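Local coordinates for protein glycosyl hydrolase family 10 (Bacteroides intestinalis DSM 17393, PDB 4QPW) that binds xylan-type chains as a carbohydrate-binding module of a larger enzyme that probably hydrolyses glycosidic bonds in xylan, at residues D9-G14 with Q133-K138; L62-G67 with F110-V115; M74-S79 with K106-S111. All coordinates share one frame; numbering follows the deposited sequence. Where two conformers were deposited one is given.

Contact 1 of 3, residues D9-G14 with Q133-K138; sequences DYSTAG and QIKYVK
Asp-9 sits opposite Tyr-136 in an antiparallel, non-hydrogen-bonded pair, where strand 3-9 of the beta-sandwich ends in an Asx turn beside strand 130-141. Its CG is anti to the backbone N (chi1 177°), beside the carbonyl carbon, and OD1 accepts twice from Ser-11, two residues on. OD1 offers its syn lone pair to the Ser-11 hydroxyl, at 2.5 Å from OG, and also receives the Ser-11 N-H from well above the carboxylate plane, at 3.0 Å from N. Across the strands, Asp-9 CA lies 3.9 Å from Tyr-136 CB, with carboxylate and ring planes perpendicular; the Tyr-136 hydroxyl bonds to Glu-107. An alanine at Asp-9 would probably leave the Ser-11 N-H and hydroxyl without their shared acceptor, letting the turn relax.

Tyr-10 continues the pairing through its backbone, its N donating to Lys-135 O at 2.9 Å along a bent path (N-H...O 140°). Its side chain points at the strand: CB rests 3.4 Å from Lys-135 O and CD2 3.6 Å from Ile-134 O, while the OH of this buried residue bonds to the carbonyl of Thr-58. Further on, this loop leads to Trp-18 and Glu-20, which line the glycan pocket.

Ser-11 meets Lys-135, whose CB points away from the loop but whose chain, bent at chi2, brings CE beside the Ser-11 hydroxyl. The ammonium is held chiefly by the carbonyl of Gly-38. One water completes the junction, accepting from Lys-135 NZ and donating to Ser-11 O, which lies 3.2 Å from it.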
ATOM      1  N   ASP A   9      -7.603   8.786   2.278  1.00 10.30           N
ATOM      2  CA  ASP A   9      -7.359   9.594   1.130  1.00 11.27           C
ATOM      3  C   ASP A   9      -6.196  10.544   1.428  1.00 10.37           C
ATOM      4  O   ASP A   9      -6.341  11.567   2.143  1.00 11.79           O
ATOM      5  CB  ASP A   9      -8.621  10.334   0.705  1.00 14.70           C
ATOM      6  CG  ASP A   9      -8.400  11.240  -0.442  1.00 17.13           C
ATOM      7  OD1 ASP A   9      -7.364  11.203  -1.131  1.00 19.65           O
ATOM      8  OD2 ASP A   9      -9.337  12.070  -0.760  1.00 24.52           O
ATOM      9  N   TYR A  10      -5.015  10.303   0.873  1.00  9.46           N
ATOM     10  CA  TYR A  10      -3.802  11.049   1.140  1.00  9.82           C
ATOM     11  C   TYR A  10      -3.804  12.396   0.404  1.00 12.36           C
ATOM     12  O   TYR A  10      -2.930  13.249   0.669  1.00 13.89           O
ATOM     13  CB  TYR A  10      -2.558  10.280   0.823  1.00  9.28           C
ATOM     14  CG  TYR A  10      -2.424   9.043   1.701  1.00  9.42           C
ATOM     15  CD1 TYR A  10      -2.187   9.154   3.072  1.00  9.16           C
ATOM     16  CD2 TYR A  10      -2.533   7.783   1.174  1.00  8.86           C
ATOM     17  CE1 TYR A  10      -2.088   8.058   3.852  1.00  9.16           C
ATOM     18  CE2 TYR A  10      -2.425   6.655   1.997  1.00  9.37           C
ATOM     19  CZ  TYR A  10      -2.202   6.788   3.350  1.00  9.17           C
ATOM     20  OH  TYR A  10      -2.048   5.698   4.165  1.00  9.93           O
ATOM     21  N   SER A  11      -4.836  12.644  -0.405  1.00 13.77           N
ATOM     22  CA  SER A  11      -5.070  13.956  -1.023  1.00 18.63           C
ATOM     23  C   SER A  11      -5.062  14.928   0.064  1.00 17.67           C
ATOM     24  O   SER A  11      -4.589  16.097  -0.180  1.00 22.35           O
ATOM     25  CB  SER A  11      -6.444  14.036  -1.801  1.00 22.04           C
ATOM     26  OG  SER A  11      -6.629  12.950  -2.820  1.00 22.50           O
ATOM     27  N   THR A  12      -5.670  14.667   1.214  1.00 15.70           N
ATOM     28  CA  THR A  12      -5.709  15.455   2.368  1.00 19.90           C
ATOM     29  C   THR A  12      -5.107  14.823   3.638  1.00 19.31           C
ATOM     30  O   THR A  12      -4.500  15.594   4.407  1.00 22.66           O
ATOM     31  CB  THR A  12      -7.146  15.902   2.687  1.00 21.29           C
ATOM     32  OG1 THR A  12      -7.986  14.758   2.923  1.00 22.23           O
ATOM     33  CG2 THR A  12      -7.781  16.718   1.457  1.00 22.95           C
ATOM     34  N   ALA A  13      -5.295  13.524   3.947  1.00 14.56           N
ATOM     35  CA  ALA A  13      -4.793  12.893   5.176  1.00 12.69           C
ATOM     36  C   ALA A  13      -3.306  12.900   5.296  1.00 11.35           C
ATOM     37  O   ALA A  13      -2.613  12.703   4.275  1.00 11.83           O
ATOM     38  CB  ALA A  13      -5.223  11.420   5.230  1.00 13.63           C
ATOM     39  N   GLY A  14      -2.761  13.076   6.490  1.00 10.89           N
ATOM     40  CA  GLY A  14      -1.357  12.800   6.746  1.00 10.17           C
ATOM     41  C   GLY A  14      -1.083  11.325   6.916  1.00  9.50           C
ATOM     42  O   GLY A  14      -1.969  10.497   6.594  1.00 10.93           O
ATOM     43  N   GLN A 133       4.276   6.696  -5.437  1.00  9.25           N
ATOM     44  CA  GLN A 133       3.250   7.591  -4.871  1.00  9.30           C
ATOM     45  C   GLN A 133       1.904   6.898  -4.809  1.00  8.75           C
ATOM     46  O   GLN A 133       1.504   6.193  -5.759  1.00  9.33           O
ATOM     47  CB  GLN A 133       3.175   8.825  -5.722  1.00 10.45           C
ATOM     48  CG  GLN A 133       4.506   9.637  -5.695  1.00 12.27           C
ATOM     49  CD  GLN A 133       4.428  10.913  -6.522  1.00 14.41           C
ATOM     50  OE1 GLN A 133       3.724  10.958  -7.526  1.00 17.07           O
ATOM     51  NE2 GLN A 133       5.070  11.919  -6.075  1.00 16.36           N
ATOM     52  N   ILE A 134       1.239   7.030  -3.654  1.00  8.83           N
ATOM     53  CA  ILE A 134      -0.052   6.375  -3.383  1.00  8.69           C
ATOM     54  C   ILE A 134      -1.021   7.445  -2.982  1.00  8.03           C
ATOM     55  O   ILE A 134      -0.846   8.167  -2.014  1.00  8.80           O
ATOM     56  CB  ILE A 134       0.121   5.293  -2.305  1.00  8.79           C
ATOM     57  CG1 ILE A 134       1.062   4.211  -2.804  1.00  9.96           C
ATOM     58  CG2 ILE A 134      -1.274   4.739  -1.938  1.00  9.71           C
ATOM     59  CD1 ILE A 134       1.461   3.191  -1.744  1.00 10.58           C
ATOM     60  N   LYS A 135      -2.107   7.606  -3.777  1.00  8.13           N
ATOM     61  CA  LYS A 135      -3.053   8.674  -3.536  1.00  8.35           C
ATOM     62  C   LYS A 135      -4.152   8.318  -2.482  1.00  7.87           C
ATOM     63  O   LYS A 135      -4.542   9.212  -1.738  1.00  9.46           O
ATOM     64  CB  LYS A 135      -3.723   9.009  -4.886  1.00  9.25           C
ATOM     65  CG  LYS A 135      -4.473  10.262  -4.997  1.00 12.85           C
ATOM     66  CD  LYS A 135      -3.537  11.464  -5.004  1.00 13.71           C
ATOM     67  CE  LYS A 135      -4.291  12.798  -5.183  1.00 13.48           C
ATOM     68  NZ  LYS A 135      -3.385  13.963  -5.065  1.00 13.10           N
ATOM     69  N   TYR A 136      -4.602   7.094  -2.511  1.00  8.18           N
ATOM     70  CA  TYR A 136      -5.680   6.641  -1.598  1.00  8.19           C
ATOM     71  C   TYR A 136      -5.698   5.161  -1.598  1.00  7.82           C
ATOM     72  O   TYR A 136      -5.183   4.494  -2.516  1.00  8.25           O
ATOM     73  CB  TYR A 136      -7.084   7.216  -1.988  1.00  9.46           C
ATOM     74  CG  TYR A 136      -7.543   6.868  -3.392  1.00  9.24           C
ATOM     75  CD1 TYR A 136      -8.067   5.616  -3.698  1.00  9.15           C
ATOM     76  CD2 TYR A 136      -7.435   7.777  -4.442  1.00 10.24           C
ATOM     77  CE1 TYR A 136      -8.544   5.324  -4.965  1.00  9.79           C
ATOM     78  CE2 TYR A 136      -7.865   7.499  -5.695  1.00 10.80           C
ATOM     79  CZ  TYR A 136      -8.361   6.274  -5.941  1.00  9.58           C
ATOM     80  OH  TYR A 136      -8.828   5.906  -7.270  1.00 12.35           O
ATOM     81  N   VAL A 137      -6.380   4.633  -0.560  1.00  7.92           N
ATOM     82  CA  VAL A 137      -6.694   3.229  -0.420  1.00  8.22           C
ATOM     83  C   VAL A 137      -8.133   3.079   0.006  1.00  8.32           C
ATOM     84  O   VAL A 137      -8.571   3.808   0.932  1.00 10.00           O
ATOM     85  CB  VAL A 137      -5.756   2.561   0.652  1.00  9.58           C
ATOM     86  CG1 VAL A 137      -6.036   1.112   0.757  1.00 12.81           C
ATOM     87  CG2 VAL A 137      -4.298   2.781   0.295  1.00 12.45           C
ATOM     88  N   LYS A 138      -8.878   2.202  -0.652  1.00  8.12           N
ATOM     89  CA  LYS A 138     -10.256   1.915  -0.287  1.00  8.28           C
ATOM     90  C   LYS A 138     -10.452   0.430  -0.144  1.00  8.16           C
ATOM     91  O   LYS A 138      -9.827  -0.351  -0.857  1.00  9.10           O
ATOM     92  CB  LYS A 138     -11.256   2.457  -1.359  1.00  8.73           C
ATOM     93  CG  LYS A 138     -11.171   3.934  -1.654  1.00  9.88           C
ATOM     94  CD  LYS A 138     -12.066   4.430  -2.744  1.00 10.30           C
ATOM     95  CE  LYS A 138     -11.864   5.883  -3.072  1.00 11.16           C
ATOM     96  NZ  LYS A 138     -12.752   6.374  -4.166  1.00 11.58           N
TER
HETATM   97  O   HOH W   1      -4.079  16.571  -3.306  1.00 50.22           O

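Contact 2 of 3, residues L62-G67 with F110-V115; sequences LPIEIG and FSFKAV
Ala-114 and Gly-67 have the most surface buried here and meet through a single backbone hydrogen bond. The Gly-67 N-H reaches Ala-114 O at an N-to-O distance of 2.9 Å and is nearly straight at the hydrogen (165°). The two segments run almost at right angles where they touch, and only this one backbone bond links them; the ladder of strand 106-113 is with strand 69-78, where Phe-112 pairs with Tyr-70.

The methyl group of Ala-114 turns toward the loop and settles against its backbone, with CB 3.4 Å from Glu-65 O. Gly-67 contributes backbone alone. Its positive phi would press a CB against the carbonyl of the residue before it, and its own carbonyl is covered by the aliphatic part of Lys-113, whose CG lies 3.4 Å from Gly-67 O. A water donates to the same oxygen, 2.7 Å away, and weakly accepts from Lys-113 NZ.

Ile-64 adds the apolar half. It projects inward, its CD1 anti to CA, and that terminal methyl arrives at the edge of the Phe-112 ring, near the ring plane, 4.3 Å from CE2. The same CD1 is 4.5 Å from Ala-114 CB, so one methyl serves two neighbours; Val-88 of the opposite sheet touches both Ile-64 and Phe-112. On the exposed flank, Ile-66 CD1 lies 3.6 Å from Val-115 O, and the Ile-66 N-H is taken by Asp-117.

This is a sheet-to-sheet connection of a beta-sandwich: the loop leaves strand 54-57 of one sheet, packs on the end of strand 106-113 and enters strand 69-78 of the other.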
ATOM      1  N   LEU A  62      -9.036  -2.122   9.499  1.00  9.26           N
ATOM      2  CA  LEU A  62      -9.994  -2.406   8.428  1.00  9.65           C
ATOM      3  C   LEU A  62     -11.263  -3.026   8.926  1.00  9.60           C
ATOM      4  O   LEU A  62     -11.202  -3.940   9.807  1.00 11.60           O
ATOM      5  CB  LEU A  62      -9.332  -3.257   7.367  1.00  9.91           C
ATOM      6  CG  LEU A  62      -8.111  -2.694   6.662  1.00  9.35           C
ATOM      7  CD1 LEU A  62      -7.548  -3.730   5.700  1.00 10.89           C
ATOM      8  CD2 LEU A  62      -8.403  -1.369   5.977  1.00  9.59           C
ATOM      9  N   PRO A  63     -12.391  -2.752   8.319  1.00  9.56           N
ATOM     10  CA  PRO A  63     -13.712  -3.280   8.793  1.00 10.66           C
ATOM     11  C   PRO A  63     -14.032  -4.527   8.020  1.00 14.15           C
ATOM     12  O   PRO A  63     -15.077  -4.463   7.152  1.00 19.90           O
ATOM     13  CB  PRO A  63     -14.668  -2.187   8.409  1.00 10.21           C
ATOM     14  CG  PRO A  63     -14.084  -1.668   7.073  1.00 10.91           C
ATOM     15  CD  PRO A  63     -12.586  -1.653   7.359  1.00  9.75           C
ATOM     16  N   ILE A  64     -13.191  -5.457   7.814  1.00 11.30           N
ATOM     17  CA  ILE A  64     -13.395  -6.657   7.038  1.00 10.49           C
ATOM     18  C   ILE A  64     -13.632  -7.857   7.961  1.00 10.94           C
ATOM     19  O   ILE A  64     -13.085  -7.951   9.044  1.00 11.77           O
ATOM     20  CB  ILE A  64     -12.313  -6.885   5.983  1.00 12.39           C
ATOM     21  CG1 ILE A  64     -10.952  -7.077   6.582  1.00 12.59           C
ATOM     22  CG2 ILE A  64     -12.292  -5.802   4.887  1.00 12.95           C
ATOM     23  CD1 ILE A  64      -9.785  -7.208   5.558  1.00 14.60           C
ATOM     24  N   GLU A  65     -14.473  -8.755   7.448  1.00 11.41           N
ATOM     25  CA  GLU A  65     -14.933  -9.965   8.225  1.00 12.28           C
ATOM     26  C   GLU A  65     -14.558 -11.173   7.451  1.00 11.82           C
ATOM     27  O   GLU A  65     -14.698 -11.291   6.247  1.00 11.73           O
ATOM     28  CB  GLU A  65     -16.441  -9.895   8.349  1.00 14.57           C
ATOM     29  CG  GLU A  65     -16.918  -8.676   9.125  1.00 19.64           C
ATOM     30  CD  GLU A  65     -18.442  -8.513   8.988  1.00 24.43           C
ATOM     31  OE1 GLU A  65     -19.076  -9.221   9.740  1.00 29.06           O
ATOM     32  OE2 GLU A  65     -18.981  -7.845   8.095  1.00 25.76           O
ATOM     33  N   ILE A  66     -14.049 -12.213   8.194  1.00 12.02           N
ATOM     34  CA  ILE A  66     -13.558 -13.416   7.559  1.00 11.98           C
ATOM     35  C   ILE A  66     -14.591 -14.052   6.609  1.00 11.83           C
ATOM     36  O   ILE A  66     -15.751 -14.167   6.980  1.00 13.31           O
ATOM     37  CB  ILE A  66     -13.090 -14.458   8.664  1.00 13.88           C
ATOM     38  CG1 ILE A  66     -12.386 -15.653   7.997  1.00 13.69           C
ATOM     39  CG2 ILE A  66     -14.240 -14.905   9.593  1.00 14.99           C
ATOM     40  CD1 ILE A  66     -11.794 -16.628   8.996  1.00 15.79           C
ATOM     41  N   GLY A  67     -14.152 -14.421   5.475  1.00 12.84           N
ATOM     42  CA  GLY A  67     -14.985 -15.126   4.524  1.00 13.90           C
ATOM     43  C   GLY A  67     -15.846 -14.247   3.657  1.00 15.20           C
ATOM     44  O   GLY A  67     -16.416 -14.730   2.664  1.00 18.25           O
ATOM     45  N   PHE A 110      -8.123  -5.197  -6.545  1.00 11.35           N
ATOM     46  CA  PHE A 110      -7.844  -6.644  -6.168  1.00 11.37           C
ATOM     47  C   PHE A 110      -9.033  -7.146  -5.466  1.00 11.35           C
ATOM     48  O   PHE A 110      -9.359  -6.709  -4.354  1.00 10.43           O
ATOM     49  CB  PHE A 110      -6.608  -6.606  -5.257  1.00 12.69           C
ATOM     50  CG  PHE A 110      -6.301  -7.891  -4.454  1.00 14.17           C
ATOM     51  CD1 PHE A 110      -5.742  -8.999  -5.083  1.00 17.07           C
ATOM     52  CD2 PHE A 110      -6.491  -7.937  -3.082  1.00 14.92           C
ATOM     53  CE1 PHE A 110      -5.463 -10.177  -4.332  1.00 17.35           C
ATOM     54  CE2 PHE A 110      -6.155  -9.078  -2.354  1.00 15.69           C
ATOM     55  CZ  PHE A 110      -5.643 -10.120  -2.996  1.00 16.47           C
ATOM     56  N   SER A 111      -9.735  -8.110  -6.062  1.00 12.39           N
ATOM     57  CA  SER A 111     -10.806  -8.775  -5.422  1.00 12.31           C
ATOM     58  C   SER A 111     -10.358  -9.918  -4.519  1.00 12.10           C
ATOM     59  O   SER A 111      -9.433 -10.661  -4.930  1.00 14.83           O
ATOM     60  CB  SER A 111     -11.772  -9.367  -6.490  1.00 14.59           C
ATOM     61  OG  SER A 111     -12.452  -8.324  -7.189  1.00 18.28           O
ATOM     62  N   PHE A 112     -10.901 -10.045  -3.358  1.00 11.63           N
ATOM     63  CA  PHE A 112     -10.455 -11.104  -2.439  1.00 11.29           C
ATOM     64  C   PHE A 112     -11.539 -11.452  -1.538  1.00 11.54           C
ATOM     65  O   PHE A 112     -12.418 -10.689  -1.162  1.00 12.42           O
ATOM     66  CB  PHE A 112      -9.197 -10.707  -1.651  1.00 11.95           C
ATOM     67  CG  PHE A 112      -9.384  -9.573  -0.663  1.00 10.78           C
ATOM     68  CD1 PHE A 112      -9.496  -8.189  -1.086  1.00 10.44           C
ATOM     69  CD2 PHE A 112      -9.546  -9.832   0.689  1.00 10.87           C
ATOM     70  CE1 PHE A 112      -9.733  -7.236  -0.180  1.00 10.62           C
ATOM     71  CE2 PHE A 112      -9.780  -8.830   1.569  1.00 11.77           C
ATOM     72  CZ  PHE A 112      -9.889  -7.510   1.124  1.00 10.67           C
ATOM     73  N   LYS A 113     -11.436 -12.723  -0.985  1.00 12.77           N
ATOM     74  CA  LYS A 113     -12.168 -13.165   0.171  1.00 13.38           C
ATOM     75  C   LYS A 113     -11.342 -12.872   1.450  1.00 12.10           C
ATOM     76  O   LYS A 113     -10.172 -13.329   1.480  1.00 13.10           O
ATOM     77  CB  LYS A 113     -12.534 -14.632   0.018  1.00 16.92           C
ATOM     78  CG  LYS A 113     -13.458 -15.097   1.065  1.00 25.25           C
ATOM     79  CD  LYS A 113     -14.019 -16.476   0.648  1.00 37.47           C
ATOM     80  CE  LYS A 113     -13.452 -17.595   1.502  1.00 51.11           C
ATOM     81  NZ  LYS A 113     -14.028 -18.951   1.216  1.00 66.15           N
ATOM     82  N   ALA A 114     -11.839 -12.201   2.437  1.00 11.50           N
ATOM     83  CA  ALA A 114     -11.047 -11.928   3.603  1.00 11.28           C
ATOM     84  C   ALA A 114     -10.630 -13.259   4.290  1.00 12.09           C
ATOM     85  O   ALA A 114     -11.494 -14.170   4.416  1.00 12.76           O
ATOM     86  CB  ALA A 114     -11.765 -11.076   4.563  1.00 11.94           C
ATOM     87  N   VAL A 115      -9.404 -13.335   4.687  1.00 11.24           N
ATOM     88  CA  VAL A 115      -8.877 -14.580   5.330  1.00 11.07           C
ATOM     89  C   VAL A 115      -8.978 -14.508   6.796  1.00 11.51           C
ATOM     90  O   VAL A 115      -8.691 -15.577   7.481  1.00 12.70           O
ATOM     91  CB  VAL A 115      -7.461 -14.851   4.872  1.00 12.41           C
ATOM     92  CG1 VAL A 115      -7.366 -14.985   3.395  1.00 13.51           C
ATOM     93  CG2 VAL A 115      -6.441 -13.916   5.443  1.00 12.84           C
TER
HETATM   94  O   HOH W   2     -16.724 -17.382   2.207  1.00 41.55           O

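Contact 3 of 3, residues M74-S79 with K106-S111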
ATOM      1  N   MET A  74      -6.460   0.847  -4.898  1.00  8.53           N
ATOM      2  CA  MET A  74      -5.364   1.757  -4.599  0.50  8.57           C
ATOM      3  C   MET A  74      -5.001   2.548  -5.802  1.00  8.69           C
ATOM      4  O   MET A  74      -4.853   1.917  -6.894  1.00 10.68           O
ATOM      5  CB  MET A  74      -4.193   0.932  -4.147  0.50  8.34           C
ATOM      6  CG  MET A  74      -3.039   1.682  -3.546  0.50  9.66           C
ATOM      7  SD  MET A  74      -1.558   0.703  -3.187  0.50 12.30           S
ATOM      8  CE  MET A  74      -2.714  -0.793  -2.437  0.50  4.52           C
ATOM      9  N   MET A  75      -4.841   3.824  -5.681  1.00  8.10           N
ATOM     10  CA  MET A  75      -4.330   4.652  -6.795  1.00  9.06           C
ATOM     11  C   MET A  75      -2.843   4.872  -6.584  1.00  8.67           C
ATOM     12  O   MET A  75      -2.422   5.388  -5.522  1.00  9.07           O
ATOM     13  CB  MET A  75      -5.108   5.920  -6.931  1.00  9.59           C
ATOM     14  CG  MET A  75      -4.469   6.862  -7.950  1.00 11.16           C
ATOM     15  SD  MET A  75      -5.529   8.120  -8.697  1.00 11.23           S
ATOM     16  CE  MET A  75      -4.753   9.616  -8.213  1.00 28.23           C
ATOM     17  N   VAL A  76      -2.054   4.452  -7.565  1.00  8.90           N
ATOM     18  CA  VAL A  76      -0.577   4.337  -7.454  1.00 10.04           C
ATOM     19  C   VAL A  76       0.057   4.806  -8.736  1.00  9.50           C
ATOM     20  O   VAL A  76      -0.477   4.550  -9.849  1.00 10.60           O
ATOM     21  CB  VAL A  76      -0.153   2.904  -7.205  1.00 11.87           C
ATOM     22  CG1 VAL A  76       1.355   2.744  -7.010  1.00 11.87           C
ATOM     23  CG2 VAL A  76      -0.939   2.274  -6.115  1.00 13.80           C
ATOM     24  N   ARG A  77       1.201   5.456  -8.627  1.00  9.94           N
ATOM     25  CA  ARG A  77       2.112   5.650  -9.800  1.00 10.30           C
ATOM     26  C   ARG A  77       3.532   5.541  -9.246  1.00 11.13           C
ATOM     27  O   ARG A  77       3.823   5.650  -8.021  1.00 11.55           O
ATOM     28  CB  ARG A  77       1.864   6.940 -10.486  1.00 11.77           C
ATOM     29  CG  ARG A  77       2.247   8.110  -9.783  1.00 11.73           C
ATOM     30  CD  ARG A  77       2.164   9.437 -10.592  1.00 13.07           C
ATOM     31  NE  ARG A  77       2.748  10.582 -10.017  1.00 17.35           N
ATOM     32  CZ  ARG A  77       2.841  11.867 -10.501  1.00 18.30           C
ATOM     33  NH1 ARG A  77       2.355  12.228 -11.730  1.00 21.08           N
ATOM     34  NH2 ARG A  77       3.411  12.786  -9.700  1.00 18.32           N
ATOM     35  N   GLY A  78       4.487   5.438 -10.176  1.00 10.67           N
ATOM     36  CA  GLY A  78       5.899   5.487  -9.844  1.00 11.68           C
ATOM     37  C   GLY A  78       6.678   6.249 -10.844  1.00 12.10           C
ATOM     38  O   GLY A  78       6.207   6.587 -11.956  1.00 13.49           O
ATOM     39  N   SER A  79       7.919   6.518 -10.487  1.00 12.01           N
ATOM     40  CA  SER A  79       8.844   7.223 -11.407  1.00 14.01           C
ATOM     41  C   SER A  79       9.273   6.324 -12.509  1.00 14.03           C
ATOM     42  O   SER A  79       9.888   6.864 -13.490  1.00 17.57           O
ATOM     43  CB  SER A  79      10.091   7.697 -10.629  1.00 15.92           C
ATOM     44  OG  SER A  79      10.682   6.684  -9.913  1.00 15.56           O
ATOM     45  N   LYS A 106      -3.132   5.732 -11.899  1.00  9.50           N
ATOM     46  CA  LYS A 106      -4.128   4.731 -12.242  1.00 10.25           C
ATOM     47  C   LYS A 106      -4.654   4.127 -10.954  1.00  9.42           C
ATOM     48  O   LYS A 106      -3.950   4.071  -9.956  1.00 10.13           O
ATOM     49  CB  LYS A 106      -3.551   3.605 -13.124  1.00 11.63           C
ATOM     50  CG  LYS A 106      -3.145   4.186 -14.518  1.00 13.51           C
ATOM     51  CD  LYS A 106      -2.323   3.252 -15.370  1.00 21.10           C
ATOM     52  CE  LYS A 106      -2.806   1.878 -15.544  1.00 23.95           C
ATOM     53  NZ  LYS A 106      -1.768   1.155 -16.446  1.00 29.67           N
ATOM     54  N   GLU A 107      -5.905   3.643 -11.004  1.00  9.43           N
ATOM     55  CA  GLU A 107      -6.473   2.880  -9.912  1.00  9.64           C
ATOM     56  C   GLU A 107      -6.305   1.421 -10.178  1.00  9.69           C
ATOM     57  O   GLU A 107      -6.548   0.967 -11.334  1.00 11.69           O
ATOM     58  CB  GLU A 107      -7.966   3.208  -9.715  1.00  9.66           C
ATOM     59  CG  GLU A 107      -8.513   2.651  -8.412  1.00  9.90           C
ATOM     60  CD  GLU A 107      -9.986   2.946  -8.268  1.00 10.30           C
ATOM     61  OE1 GLU A 107     -10.793   2.248  -8.939  1.00 11.39           O
ATOM     62  OE2 GLU A 107     -10.369   3.881  -7.520  1.00 10.72           O
ATOM     63  N   TYR A 108      -5.865   0.660  -9.211  1.00  9.95           N
ATOM     64  CA  TYR A 108      -5.730  -0.772  -9.259  1.00 10.35           C
ATOM     65  C   TYR A 108      -6.728  -1.407  -8.342  1.00  9.60           C
ATOM     66  O   TYR A 108      -6.959  -0.873  -7.209  1.00 11.09           O
ATOM     67  CB  TYR A 108      -4.274  -1.164  -8.875  1.00 11.47           C
ATOM     68  CG  TYR A 108      -3.239  -0.560  -9.794  1.00 11.07           C
ATOM     69  CD1 TYR A 108      -2.851  -1.304 -10.968  1.00 13.34           C
ATOM     70  CD2 TYR A 108      -2.806   0.708  -9.674  1.00 11.62           C
ATOM     71  CE1 TYR A 108      -2.005  -0.780 -11.913  1.00 13.65           C
ATOM     72  CE2 TYR A 108      -1.922   1.252 -10.595  1.00 10.89           C
ATOM     73  CZ  TYR A 108      -1.545   0.491 -11.719  1.00 10.92           C
ATOM     74  OH  TYR A 108      -0.691   1.062 -12.672  1.00 12.21           O
ATOM     75  N   GLU A 109      -7.336  -2.509  -8.719  1.00 10.29           N
ATOM     76  CA  GLU A 109      -8.267  -3.209  -7.881  1.00 10.87           C
ATOM     77  C   GLU A 109      -7.901  -4.651  -7.723  1.00 10.81           C
ATOM     78  O   GLU A 109      -7.428  -5.318  -8.670  1.00 14.63           O
ATOM     79  CB  GLU A 109      -9.782  -2.863  -8.160  1.00 14.76           C
ATOM     80  CG  GLU A 109     -10.400  -3.304  -9.471  1.00 16.45           C
ATOM     81  CD  GLU A 109     -11.885  -2.935  -9.594  1.00 14.08           C
ATOM     82  OE1 GLU A 109     -12.563  -3.978  -9.785  1.00 16.24           O
ATOM     83  OE2 GLU A 109     -12.312  -1.730  -9.522  1.00 13.10           O
ATOM     84  N   PHE A 110      -8.123  -5.197  -6.545  1.00 11.35           N
ATOM     85  CA  PHE A 110      -7.844  -6.644  -6.168  1.00 11.37           C
ATOM     86  C   PHE A 110      -9.033  -7.146  -5.466  1.00 11.35           C
ATOM     87  O   PHE A 110      -9.359  -6.709  -4.354  1.00 10.43           O
ATOM     88  CB  PHE A 110      -6.608  -6.606  -5.257  1.00 12.69           C
ATOM     89  CG  PHE A 110      -6.301  -7.891  -4.454  1.00 14.17           C
ATOM     90  CD1 PHE A 110      -5.742  -8.999  -5.083  1.00 17.07           C
ATOM     91  CD2 PHE A 110      -6.491  -7.937  -3.082  1.00 14.92           C
ATOM     92  CE1 PHE A 110      -5.463 -10.177  -4.332  1.00 17.35           C
ATOM     93  CE2 PHE A 110      -6.155  -9.078  -2.354  1.00 15.69           C
ATOM     94  CZ  PHE A 110      -5.643 -10.120  -2.996  1.00 16.47           C
ATOM     95  N   SER A 111      -9.735  -8.110  -6.062  1.00 12.39           N
ATOM     96  CA  SER A 111     -10.806  -8.775  -5.422  1.00 12.31           C
ATOM     97  C   SER A 111     -10.358  -9.918  -4.519  1.00 12.10           C
ATOM     98  O   SER A 111      -9.433 -10.661  -4.930  1.00 14.83           O
ATOM     99  CB  SER A 111     -11.772  -9.367  -6.490  1.00 14.59           C
ATOM    100  OG  SER A 111     -12.452  -8.324  -7.189  1.00 18.28           O
TER
HETATM  101  O   HOH W   3       0.407   3.468 -12.232  1.00 10.87           O
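Tyr-108 pairs with Met-74 in a classic antiparallel ladder, strand 69-78 lying beside strand 106-113 in a strongly twisted sheet of the sandwich; the short strand axes here stand 129° apart. Their pair is of the hydrogen-bonded kind, each backbone N-H donating to the other's carbonyl, with Tyr-108 N 2.8 Å from Met-74 O in a nearly straight bond (171°).

The tyrosine side chain shows how one ring can follow a neighbouring strand. CB lies 3.7 Å from Met-74 O. CG is anti to the carbonyl carbon, beside the backbone N (chi1 -59°), and CD2 stays 3.7 Å from that same Met-74 O, which lies in the ring plane at its edge. One atom further, CE2 meets Val-76 twice: its carbonyl O, again at the ring's edge, at 3.7 Å and its aliphatic CB at 4.2 Å. At the tip, OH is 2.7 Å from a water that also lies within hydrogen-bonding distance of Val-76 O, bridging the hydroxyl to the neighbouring strand. Phe-99 and Phe-101 of the facing sheet also meet this ring, which places it on the inward side with Met-74 and Val-76.

On the other face Met-75 stands opposite Glu-107 in a non-hydrogen-bonded pair, and Met-75 CG reaches 3.5 Å from Lys-106 O. The last rung is shared at that oxygen: Lys-106 O accepts the Val-76 N-H and also receives a CA-H...O contact from Met-75 CA, 3.2 Å away.

How the contacts relate
From the N terminus, residues 9-14 come first and 133-138 last, so contact 1 closes the longest loop and encloses the other two. Inside it, 62-67 opens contact 2 and 74-79 opens contact 3; both then close on the same stretch, 106-111 and 110-115 sharing Phe-110 and Ser-111. All three reach one sheet: contact 3 joins strands 69-78 and 106-113, contact 1 joins the end of strand 3-9 to strand 130-141, and contact 2 brings in the connection from the facing sheet. Contacts 1 and 3 touch, since strands 130-141 and 69-78 are neighbours in the sheet; contact 2's centre is about 21 Å from that of contact 1.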